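Local coordinates for protein B (Streptococcus agalactiae, PDB 5H6I) that acts as a secreted pore-forming CAMP factor that permeabilises membranes, and is also classed among the bacterial proteins that bind the Fc part of IgG, at residues A[90-93]-A[94-97]; A[129-132]-A[133-137]; A[223-227]-A[228-232]. All coordinates share one frame; numbering follows the deposited sequence.

Contact 1: residues A[90-93]-A[94-97]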
ATOM      1  N   TYR A  90      18.954   4.025 -28.616  1.00 94.39           N
ATOM      2  CA  TYR A  90      19.340   2.619 -28.571  1.00 94.77           C
ATOM      3  C   TYR A  90      18.145   1.681 -28.412  1.00 94.51           C
ATOM      4  O   TYR A  90      16.998   2.011 -28.741  1.00 91.53           O
ATOM      5  CB  TYR A  90      20.335   2.512 -27.407  1.00 92.91           C
ATOM      6  CG  TYR A  90      19.716   2.687 -26.034  1.00 93.78           C
ATOM      7  CD1 TYR A  90      19.132   3.892 -25.657  1.00 99.40           C
ATOM      8  CD2 TYR A  90      19.725   1.650 -25.111  1.00 96.15           C
ATOM      9  CE1 TYR A  90      18.568   4.054 -24.406  1.00 98.53           C
ATOM     10  CE2 TYR A  90      19.166   1.803 -23.856  1.00 98.14           C
ATOM     11  CZ  TYR A  90      18.589   3.007 -23.509  1.00 92.97           C
ATOM     12  OH  TYR A  90      18.031   3.166 -22.262  1.00 94.97           O
ATOM     13  N   ASP A  91      18.413   0.480 -27.902  1.00 90.76           N
ATOM     14  CA  ASP A  91      17.387  -0.538 -27.715  1.00 79.64           C
ATOM     15  C   ASP A  91      16.640  -0.278 -26.411  1.00 76.25           C
ATOM     16  O   ASP A  91      17.238  -0.302 -25.330  1.00 75.19           O
ATOM     17  CB  ASP A  91      18.025  -1.926 -27.709  1.00 81.07           C
ATOM     18  CG  ASP A  91      17.017  -3.035 -27.475  1.00 87.21           C
ATOM     19  OD1 ASP A  91      15.829  -2.852 -27.816  1.00 89.80           O
ATOM     20  OD2 ASP A  91      17.417  -4.095 -26.948  1.00 87.93           O
ATOM     21  N   LEU A  92      15.334  -0.032 -26.513  1.00 79.57           N
ATOM     22  CA  LEU A  92      14.494   0.251 -25.358  1.00 80.41           C
ATOM     23  C   LEU A  92      13.660  -0.953 -24.931  1.00 78.31           C
ATOM     24  O   LEU A  92      12.646  -0.786 -24.245  1.00 78.26           O
ATOM     25  CB  LEU A  92      13.580   1.442 -25.650  1.00 71.79           C
ATOM     26  CG  LEU A  92      14.248   2.806 -25.831  1.00 83.30           C
ATOM     27  CD1 LEU A  92      13.198   3.882 -26.049  1.00 86.85           C
ATOM     28  CD2 LEU A  92      15.125   3.149 -24.639  1.00 82.00           C
ATOM     29  N   ASN A  93      14.067  -2.163 -25.322  1.00 84.55           N
ATOM     30  CA  ASN A  93      13.275  -3.347 -25.005  1.00 81.65           C
ATOM     31  C   ASN A  93      13.379  -3.703 -23.527  1.00 78.59           C
ATOM     32  O   ASN A  93      12.362  -3.845 -22.839  1.00 70.46           O
ATOM     33  CB  ASN A  93      13.719  -4.524 -25.874  1.00 84.08           C
ATOM     34  CG  ASN A  93      12.937  -5.790 -25.581  1.00 82.64           C
ATOM     35  OD1 ASN A  93      11.731  -5.856 -25.816  1.00 76.71           O
ATOM     36  ND2 ASN A  93      13.623  -6.803 -25.065  1.00 80.31           N
ATOM     37  N   SER A  94      14.607  -3.855 -23.021  1.00 77.69           N
ATOM     38  CA  SER A  94      14.785  -4.223 -21.621  1.00 71.34           C
ATOM     39  C   SER A  94      14.305  -3.117 -20.690  1.00 70.19           C
ATOM     40  O   SER A  94      13.711  -3.395 -19.642  1.00 71.13           O
ATOM     41  CB  SER A  94      16.251  -4.555 -21.347  1.00 73.72           C
ATOM     42  OG  SER A  94      16.978  -3.394 -20.987  1.00 86.72           O
ATOM     43  N   ILE A  95      14.547  -1.856 -21.058  1.00 74.18           N
ATOM     44  CA  ILE A  95      14.117  -0.747 -20.213  1.00 63.69           C
ATOM     45  C   ILE A  95      12.595  -0.666 -20.162  1.00 65.90           C
ATOM     46  O   ILE A  95      12.026  -0.193 -19.170  1.00 63.42           O
ATOM     47  CB  ILE A  95      14.744   0.575 -20.703  1.00 66.07           C
ATOM     48  CG1 ILE A  95      14.889   1.564 -19.546  1.00 62.20           C
ATOM     49  CG2 ILE A  95      13.928   1.188 -21.830  1.00 81.35           C
ATOM     50  CD1 ILE A  95      15.952   1.178 -18.545  1.00 68.18           C
ATOM     51  N   GLY A  96      11.913  -1.135 -21.205  1.00 65.25           N
ATOM     52  CA  GLY A  96      10.466  -1.074 -21.250  1.00 70.61           C
ATOM     53  C   GLY A  96       9.811  -2.183 -20.456  1.00 72.06           C
ATOM     54  O   GLY A  96       8.784  -1.968 -19.805  1.00 62.97           O
ATOM     55  N   SER A  97      10.403  -3.379 -20.502  1.00 62.95           N
ATOM     56  CA  SER A  97       9.874  -4.497 -19.729  1.00 63.31           C
ATOM     57  C   SER A  97       9.989  -4.246 -18.232  1.00 68.78           C
ATOM     58  O   SER A  97       9.175  -4.758 -17.455  1.00 63.61           O
ATOM     59  CB  SER A  97      10.598  -5.788 -20.112  1.00 64.14           C
ATOM     60  OG  SER A  97      10.615  -5.963 -21.518  1.00 77.03           O
TER
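With CG1 swung roughly anti to the backbone N (chi1 -153°), Ile95 is left with its CG2 methyl between its own N and carbonyl carbon, facing back toward Leu92, while Ser97 turns OG beside its own N (chi1 -50°) and so toward Asn93 O. Both groups belong to the first turn of helix 93-115, with Leu92 at the N-cap. The preceding Asp91 makes an Asx turn: its OD1 accepts from Asn93 N at 3.1 Å, and the N-H comes in from above the carboxylate plane, 67° out of it. The bond occupies one of the N-H groups at the helix start that have no carbonyl of an earlier turn to meet. Leu92 and Ile95 run side by side and point the same way, with Leu92 CD2 3.6 Å from Ile95 CG2. The same methyl also rests 3.4 Å from Leu92 O. Both side chains are buried: Leu82 of helix 65-84 and Met41 of helix 35-58 touch each of them, so this pair seats the start of the helix against two neighbours in the bundle. Asn93 and Ser97 touch Val145 of helix 145-163. Gly96 N makes weak bonds to both Leu92 O (3.1 Å) and Asn93 O (3.2 Å), whereas the next bond, Ser97 N to Asn93 O at 3.1 Å, is much straighter. Besides the weak bond, Asn93 O accepts the i to i+4 N-H and the hydroxyl of the same serine. The backbone N-H comes in tilted a little from the carbonyl plane, but the hydroxyl stands well above it: Ser97 OG donates to Asn93 O across 3.0 Å.

Contact 2: residues A[129-132]-A[133-137]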
ATOM      1  N   PHE A 129       6.432 -11.408  -0.448  1.00 47.10           N
ATOM      2  CA  PHE A 129       7.647 -12.083  -0.890  1.00 49.86           C
ATOM      3  C   PHE A 129       7.712 -12.158  -2.410  1.00 57.80           C
ATOM      4  O   PHE A 129       8.796 -12.054  -2.998  1.00 57.71           O
ATOM      5  CB  PHE A 129       7.709 -13.482  -0.277  1.00 54.26           C
ATOM      6  CG  PHE A 129       9.058 -14.134  -0.379  1.00 65.08           C
ATOM      7  CD1 PHE A 129      10.141 -13.632   0.322  1.00 68.68           C
ATOM      8  CD2 PHE A 129       9.240 -15.257  -1.171  1.00 78.62           C
ATOM      9  CE1 PHE A 129      11.381 -14.234   0.232  1.00 70.53           C
ATOM     10  CE2 PHE A 129      10.477 -15.864  -1.265  1.00 75.16           C
ATOM     11  CZ  PHE A 129      11.549 -15.352  -0.562  1.00 68.94           C
ATOM     12  N   GLY A 130       6.562 -12.337  -3.064  1.00 53.65           N
ATOM     13  CA  GLY A 130       6.550 -12.398  -4.517  1.00 50.24           C
ATOM     14  C   GLY A 130       6.818 -11.053  -5.164  1.00 50.25           C
ATOM     15  O   GLY A 130       7.536 -10.968  -6.164  1.00 46.33           O
ATOM     16  N   ILE A 131       6.237  -9.984  -4.612  1.00 47.90           N
ATOM     17  CA  ILE A 131       6.510  -8.644  -5.124  1.00 56.88           C
ATOM     18  C   ILE A 131       7.980  -8.297  -4.937  1.00 51.31           C
ATOM     19  O   ILE A 131       8.590  -7.629  -5.781  1.00 48.36           O
ATOM     20  CB  ILE A 131       5.592  -7.611  -4.444  1.00 62.77           C
ATOM     21  CG1 ILE A 131       4.125  -8.016  -4.596  1.00 53.75           C
ATOM     22  CG2 ILE A 131       5.823  -6.223  -5.025  1.00 49.21           C
ATOM     23  CD1 ILE A 131       3.158  -7.035  -3.970  1.00 57.18           C
ATOM     24  N   THR A 132       8.572  -8.748  -3.828  1.00 52.88           N
ATOM     25  CA  THR A 132      10.006  -8.570  -3.623  1.00 42.86           C
ATOM     26  C   THR A 132      10.801  -9.253  -4.729  1.00 52.66           C
ATOM     27  O   THR A 132      11.741  -8.675  -5.284  1.00 54.37           O
ATOM     28  CB  THR A 132      10.408  -9.116  -2.251  1.00 51.84           C
ATOM     29  OG1 THR A 132       9.932  -8.235  -1.224  1.00 44.07           O
ATOM     30  CG2 THR A 132      11.921  -9.249  -2.143  1.00 35.79           C
ATOM     31  N   LYS A 133      10.423 -10.488  -5.072  1.00 55.41           N
ATOM     32  CA  LYS A 133      11.105 -11.202  -6.146  1.00 51.84           C
ATOM     33  C   LYS A 133      10.942 -10.492  -7.484  1.00 52.17           C
ATOM     34  O   LYS A 133      11.823 -10.582  -8.344  1.00 54.04           O
ATOM     35  CB  LYS A 133      10.582 -12.635  -6.238  1.00 58.48           C
ATOM     36  CG  LYS A 133      11.434 -13.652  -5.497  1.00 64.36           C
ATOM     37  CD  LYS A 133      10.585 -14.741  -4.857  1.00 69.05           C
ATOM     38  CE  LYS A 133       9.993 -15.673  -5.902  1.00 78.22           C
ATOM     39  NZ  LYS A 133       9.193 -16.766  -5.282  1.00 79.63           N
ATOM     40  N   LEU A 134       9.829  -9.782  -7.677  1.00 56.17           N
ATOM     41  CA  LEU A 134       9.622  -9.070  -8.934  1.00 56.57           C
ATOM     42  C   LEU A 134      10.481  -7.814  -9.002  1.00 62.13           C
ATOM     43  O   LEU A 134      11.144  -7.558 -10.014  1.00 61.34           O
ATOM     44  CB  LEU A 134       8.142  -8.723  -9.102  1.00 50.68           C
ATOM     45  CG  LEU A 134       7.774  -7.947 -10.368  1.00 41.78           C
ATOM     46  CD1 LEU A 134       8.379  -8.608 -11.595  1.00 39.13           C
ATOM     47  CD2 LEU A 134       6.264  -7.839 -10.508  1.00 41.57           C
ATOM     48  N   VAL A 135      10.483  -7.017  -7.930  1.00 54.65           N
ATOM     49  CA  VAL A 135      11.267  -5.785  -7.916  1.00 53.83           C
ATOM     50  C   VAL A 135      12.755  -6.088  -8.035  1.00 55.24           C
ATOM     51  O   VAL A 135      13.507  -5.317  -8.645  1.00 62.25           O
ATOM     52  CB  VAL A 135      10.951  -4.970  -6.646  1.00 44.09           C
ATOM     53  CG1 VAL A 135      11.787  -3.701  -6.599  1.00 52.09           C
ATOM     54  CG2 VAL A 135       9.469  -4.633  -6.589  1.00 49.44           C
ATOM     55  N   ILE A 136      13.202  -7.212  -7.470  1.00 53.09           N
ATOM     56  CA  ILE A 136      14.607  -7.595  -7.589  1.00 52.36           C
ATOM     57  C   ILE A 136      14.980  -7.800  -9.052  1.00 52.13           C
ATOM     58  O   ILE A 136      16.046  -7.365  -9.503  1.00 60.63           O
ATOM     59  CB  ILE A 136      14.890  -8.852  -6.745  1.00 49.94           C
ATOM     60  CG1 ILE A 136      14.971  -8.488  -5.261  1.00 54.98           C
ATOM     61  CG2 ILE A 136      16.177  -9.527  -7.194  1.00 50.92           C
ATOM     62  CD1 ILE A 136      15.121  -9.683  -4.346  1.00 59.28           C
ATOM     63  N   ARG A 137      14.102  -8.451  -9.820  1.00 57.56           N
ATOM     64  CA  ARG A 137      14.363  -8.636 -11.244  1.00 60.78           C
ATOM     65  C   ARG A 137      14.348  -7.305 -11.986  1.00 54.06           C
ATOM     66  O   ARG A 137      15.139  -7.097 -12.914  1.00 50.29           O
ATOM     67  CB  ARG A 137      13.340  -9.599 -11.845  1.00 58.06           C
ATOM     68  CG  ARG A 137      13.285 -10.954 -11.161  1.00 66.35           C
ATOM     69  CD  ARG A 137      14.194 -11.960 -11.843  1.00 72.36           C
ATOM     70  NE  ARG A 137      13.436 -12.934 -12.622  1.00 77.93           N
ATOM     71  CZ  ARG A 137      13.096 -14.141 -12.180  1.00 76.96           C
ATOM     72  NH1 ARG A 137      13.448 -14.527 -10.961  1.00 79.69           N
ATOM     73  NH2 ARG A 137      12.404 -14.962 -12.957  1.00 67.37           N
TER
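Phe129 and Lys133, one turn apart on helix 121-139, cross obliquely: the lysine chain passes the ring with its CD methylene 3.8 Å from Phe129 CE2. This is an i to i+4 side-chain pairing on the outer face of an alpha-helix in an all-helical protein. Phe129 CG lies anti to its backbone N (chi1 -166°), which sends the ring out beside its own carbonyl. Lys133 bends at chi2 and chi3, and the bend lays its aliphatic middle over the same carbonyl, CD coming within 3.7 Å of Phe129 O. CD is also the lysine atom closest to the ring. Thr132 and Ile136 repeat the i to i+4 spacing three residues on, again at a slant. The threonine methyl meets the end of the isoleucine, Thr132 CG2 lying 3.9 Å from Ile136 CD1, while Thr132 OG1 is turned back to hydrogen-bond Gly128 O within the same helix. On the buried face the pairing is looser. Ile131 and Val135 barely meet, CG2 to CG2 at 4.3 Å, and both instead lean on Val105 of helix 93-115. Leu134 joins them there and also touches Val152 of helix 145-163, so the inward face fits between two helices of the bundle. Gly130 is buried as well. Regular i to i+4 bonds hold the pairs in step: Lys133 N donates to Phe129 O, Leu134 N to Gly130 O and Ile136 N to Thr132 O. Val135 N to Ile131 O, at 2.9 Å, is nearly straight (168°). Around these carbonyls the side chains close in, Val135 CG2 coming within 3.2 Å of Ile131 O and Ile136 CG1 within 3.2 Å of Thr132 O.

Contact 3: residues A[223-227]-A[228-232]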
ATOM      1  N   PRO A 223      -1.034  -5.172  20.553  1.00 54.28           N
ATOM      2  CA  PRO A 223      -0.779  -6.351  19.714  1.00 57.47           C
ATOM      3  C   PRO A 223      -1.629  -7.559  20.068  1.00 59.71           C
ATOM      4  O   PRO A 223      -1.530  -8.582  19.380  1.00 67.04           O
ATOM      5  CB  PRO A 223       0.713  -6.644  19.963  1.00 59.03           C
ATOM      6  CG  PRO A 223       1.250  -5.443  20.706  1.00 53.49           C
ATOM      7  CD  PRO A 223       0.087  -4.894  21.461  1.00 52.62           C
ATOM      8  N   ASN A 224      -2.461  -7.483  21.105  1.00 59.84           N
ATOM      9  CA  ASN A 224      -3.228  -8.630  21.569  1.00 59.75           C
ATOM     10  C   ASN A 224      -4.727  -8.490  21.353  1.00 57.04           C
ATOM     11  O   ASN A 224      -5.475  -9.406  21.709  1.00 63.49           O
ATOM     12  CB  ASN A 224      -2.945  -8.888  23.054  1.00 60.12           C
ATOM     13  CG  ASN A 224      -1.485  -9.190  23.323  1.00 67.38           C
ATOM     14  OD1 ASN A 224      -0.801  -9.791  22.494  1.00 60.37           O
ATOM     15  ND2 ASN A 224      -0.999  -8.774  24.487  1.00 71.53           N
ATOM     16  N   VAL A 225      -5.193  -7.375  20.786  1.00 57.69           N
ATOM     17  CA  VAL A 225      -6.618  -7.231  20.521  1.00 56.26           C
ATOM     18  C   VAL A 225      -7.022  -8.173  19.393  1.00 56.13           C
ATOM     19  O   VAL A 225      -6.240  -8.462  18.477  1.00 55.84           O
ATOM     20  CB  VAL A 225      -6.982  -5.775  20.181  1.00 59.08           C
ATOM     21  CG1 VAL A 225      -6.937  -4.907  21.430  1.00 58.25           C
ATOM     22  CG2 VAL A 225      -6.062  -5.233  19.105  1.00 53.69           C
ATOM     23  N   THR A 226      -8.255  -8.658  19.461  1.00 54.60           N
ATOM     24  CA  THR A 226      -8.770  -9.574  18.458  1.00 59.75           C
ATOM     25  C   THR A 226      -9.406  -8.802  17.306  1.00 50.04           C
ATOM     26  O   THR A 226      -9.556  -7.579  17.346  1.00 62.23           O
ATOM     27  CB  THR A 226      -9.785 -10.533  19.081  1.00 61.19           C
ATOM     28  OG1 THR A 226     -10.828  -9.780  19.712  1.00 53.00           O
ATOM     29  CG2 THR A 226      -9.110 -11.418  20.117  1.00 52.58           C
ATOM     30  N   VAL A 227      -9.775  -9.542  16.258  1.00 60.77           N
ATOM     31  CA  VAL A 227     -10.488  -8.941  15.135  1.00 53.25           C
ATOM     32  C   VAL A 227     -11.808  -8.347  15.608  1.00 57.46           C
ATOM     33  O   VAL A 227     -12.242  -7.291  15.130  1.00 59.23           O
ATOM     34  CB  VAL A 227     -10.695  -9.982  14.018  1.00 50.23           C
ATOM     35  CG1 VAL A 227     -11.656  -9.459  12.959  1.00 38.85           C
ATOM     36  CG2 VAL A 227      -9.360 -10.359  13.396  1.00 46.81           C
ATOM     37  N   GLN A 228     -12.457  -9.006  16.571  1.00 58.11           N
ATOM     38  CA  GLN A 228     -13.702  -8.485  17.126  1.00 61.43           C
ATOM     39  C   GLN A 228     -13.474  -7.155  17.835  1.00 57.56           C
ATOM     40  O   GLN A 228     -14.205  -6.185  17.604  1.00 59.76           O
ATOM     41  CB  GLN A 228     -14.312  -9.508  18.085  1.00 65.05           C
ATOM     42  CG  GLN A 228     -15.496 -10.268  17.519  1.00 68.57           C
ATOM     43  CD  GLN A 228     -16.454 -10.729  18.597  1.00 81.72           C
ATOM     44  OE1 GLN A 228     -17.524 -10.149  18.783  1.00 78.43           O
ATOM     45  NE2 GLN A 228     -16.072 -11.777  19.319  1.00 78.22           N
ATOM     46  N   GLN A 229     -12.457  -7.092  18.699  1.00 48.44           N
ATOM     47  CA  GLN A 229     -12.201  -5.873  19.462  1.00 54.59           C
ATOM     48  C   GLN A 229     -11.880  -4.693  18.555  1.00 56.40           C
ATOM     49  O   GLN A 229     -12.147  -3.542  18.918  1.00 60.95           O
ATOM     50  CB  GLN A 229     -11.061  -6.104  20.454  1.00 57.17           C
ATOM     51  CG  GLN A 229     -11.417  -7.031  21.602  1.00 52.56           C
ATOM     52  CD  GLN A 229     -10.202  -7.462  22.399  1.00 59.24           C
ATOM     53  OE1 GLN A 229      -9.382  -8.248  21.926  1.00 57.14           O
ATOM     54  NE2 GLN A 229     -10.079  -6.946  23.617  1.00 62.44           N
ATOM     55  N   VAL A 230     -11.308  -4.953  17.377  1.00 53.90           N
ATOM     56  CA  VAL A 230     -11.058  -3.875  16.426  1.00 51.23           C
ATOM     57  C   VAL A 230     -12.368  -3.396  15.811  1.00 56.36           C
ATOM     58  O   VAL A 230     -12.564  -2.195  15.589  1.00 59.32           O
ATOM     59  CB  VAL A 230     -10.053  -4.336  15.353  1.00 57.95           C
ATOM     60  CG1 VAL A 230     -10.027  -3.364  14.181  1.00 44.43           C
ATOM     61  CG2 VAL A 230      -8.665  -4.481  15.959  1.00 43.96           C
ATOM     62  N   ASP A 231     -13.293  -4.323  15.546  1.00 58.18           N
ATOM     63  CA  ASP A 231     -14.588  -3.941  14.990  1.00 60.21           C
ATOM     64  C   ASP A 231     -15.399  -3.117  15.984  1.00 59.04           C
ATOM     65  O   ASP A 231     -16.023  -2.119  15.606  1.00 58.66           O
ATOM     66  CB  ASP A 231     -15.367  -5.189  14.571  1.00 60.82           C
ATOM     67  CG  ASP A 231     -15.128  -5.567  13.120  1.00 69.10           C
ATOM     68  OD1 ASP A 231     -14.825  -4.667  12.310  1.00 78.31           O
ATOM     69  OD2 ASP A 231     -15.247  -6.767  12.791  1.00 71.36           O
ATOM     70  N   GLN A 232     -15.402  -3.517  17.259  1.00 57.84           N
ATOM     71  CA  GLN A 232     -16.159  -2.774  18.263  1.00 60.49           C
ATOM     72  C   GLN A 232     -15.543  -1.404  18.519  1.00 55.29           C
ATOM     73  O   GLN A 232     -16.264  -0.429  18.764  1.00 55.14           O
ATOM     74  CB  GLN A 232     -16.242  -3.574  19.564  1.00 55.33           C
ATOM     75  CG  GLN A 232     -16.525  -5.054  19.371  1.00 64.16           C
ATOM     76  CD  GLN A 232     -16.556  -5.818  20.680  1.00 77.85           C
ATOM     77  OE1 GLN A 232     -17.622  -6.061  21.245  1.00 85.83           O
ATOM     78  NE2 GLN A 232     -15.381  -6.196  21.173  1.00 66.01           N
TER
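Thr226 and Gln229 grip each other in a capping box at the start of helix 227-245, Thr226 being the N-cap. The innermost bond runs from Thr226 N to Gln229 OE1, 2.7 Å long. The hydroxyl of the same threonine gives a second bond to that oxygen, Thr226 OG1 to Gln229 OE1 at 3.1 Å. The two donors reach OE1 from opposite faces of the amide plane, the hydroxyl coming in from the flank of the C=O bond, at 106°. In return Gln229 N donates weakly to Thr226 OG1 over 3.3 Å, which completes the reciprocal pair. Thr226 holds OG1 between its backbone N and carbonyl carbon (chi1 56°), a rotation that lets the hydroxyl face both the glutamine amide and the opening turn. The glutamine chain, extended beyond CG, runs back past the cap, its CG 3.4 Å from Thr226 OG1. Around this core the helix takes up its normal bonding, Val230 N to Thr226 O and Asp231 N to Val227 O, both 3.2 Å. Beside it Val225, just before the cap, meets Val230 at about a right angle, CG2 to CG2 at 4.2 Å; residues at these two places form the hydrophobic staple that often accompanies a capping box. Further out, Lys179 of helix 179-196 touches both valines and Ala174 touches Val230. Backbone bonds of Val225 with Ala174 and Val227 with Asp172 tie the incoming loop and the first helical residue to the chain ahead of that helix. Polar box and apolar staple together mark where the helix begins: a single amide oxygen satisfies the N-cap N-H and hydroxyl, which should fix the rotation of both side chains, while the valines close the turn on its buried side.

Overall arrangement
Contacts 1 and 3 each mark a helix start, at opposite sides of the chain's centre, whereas contact 2 lies within a helix. Centres of contacts 1 and 3 are 49 Å apart, those of contacts 2 and 3 are 32 Å apart, and neither pair touches. Contacts 1 and 2 are closer, 20 Å between centres and about 7 Å between nearest atoms, on successive helices 93-115 and 121-139. Ile131, Leu134 and Val135 pack on Val105 of the helix that contact 1 begins, and helix 145-163 touches both contacts. Only contact 1 falls within the IgG constant region-binding stretch, residues 57-120.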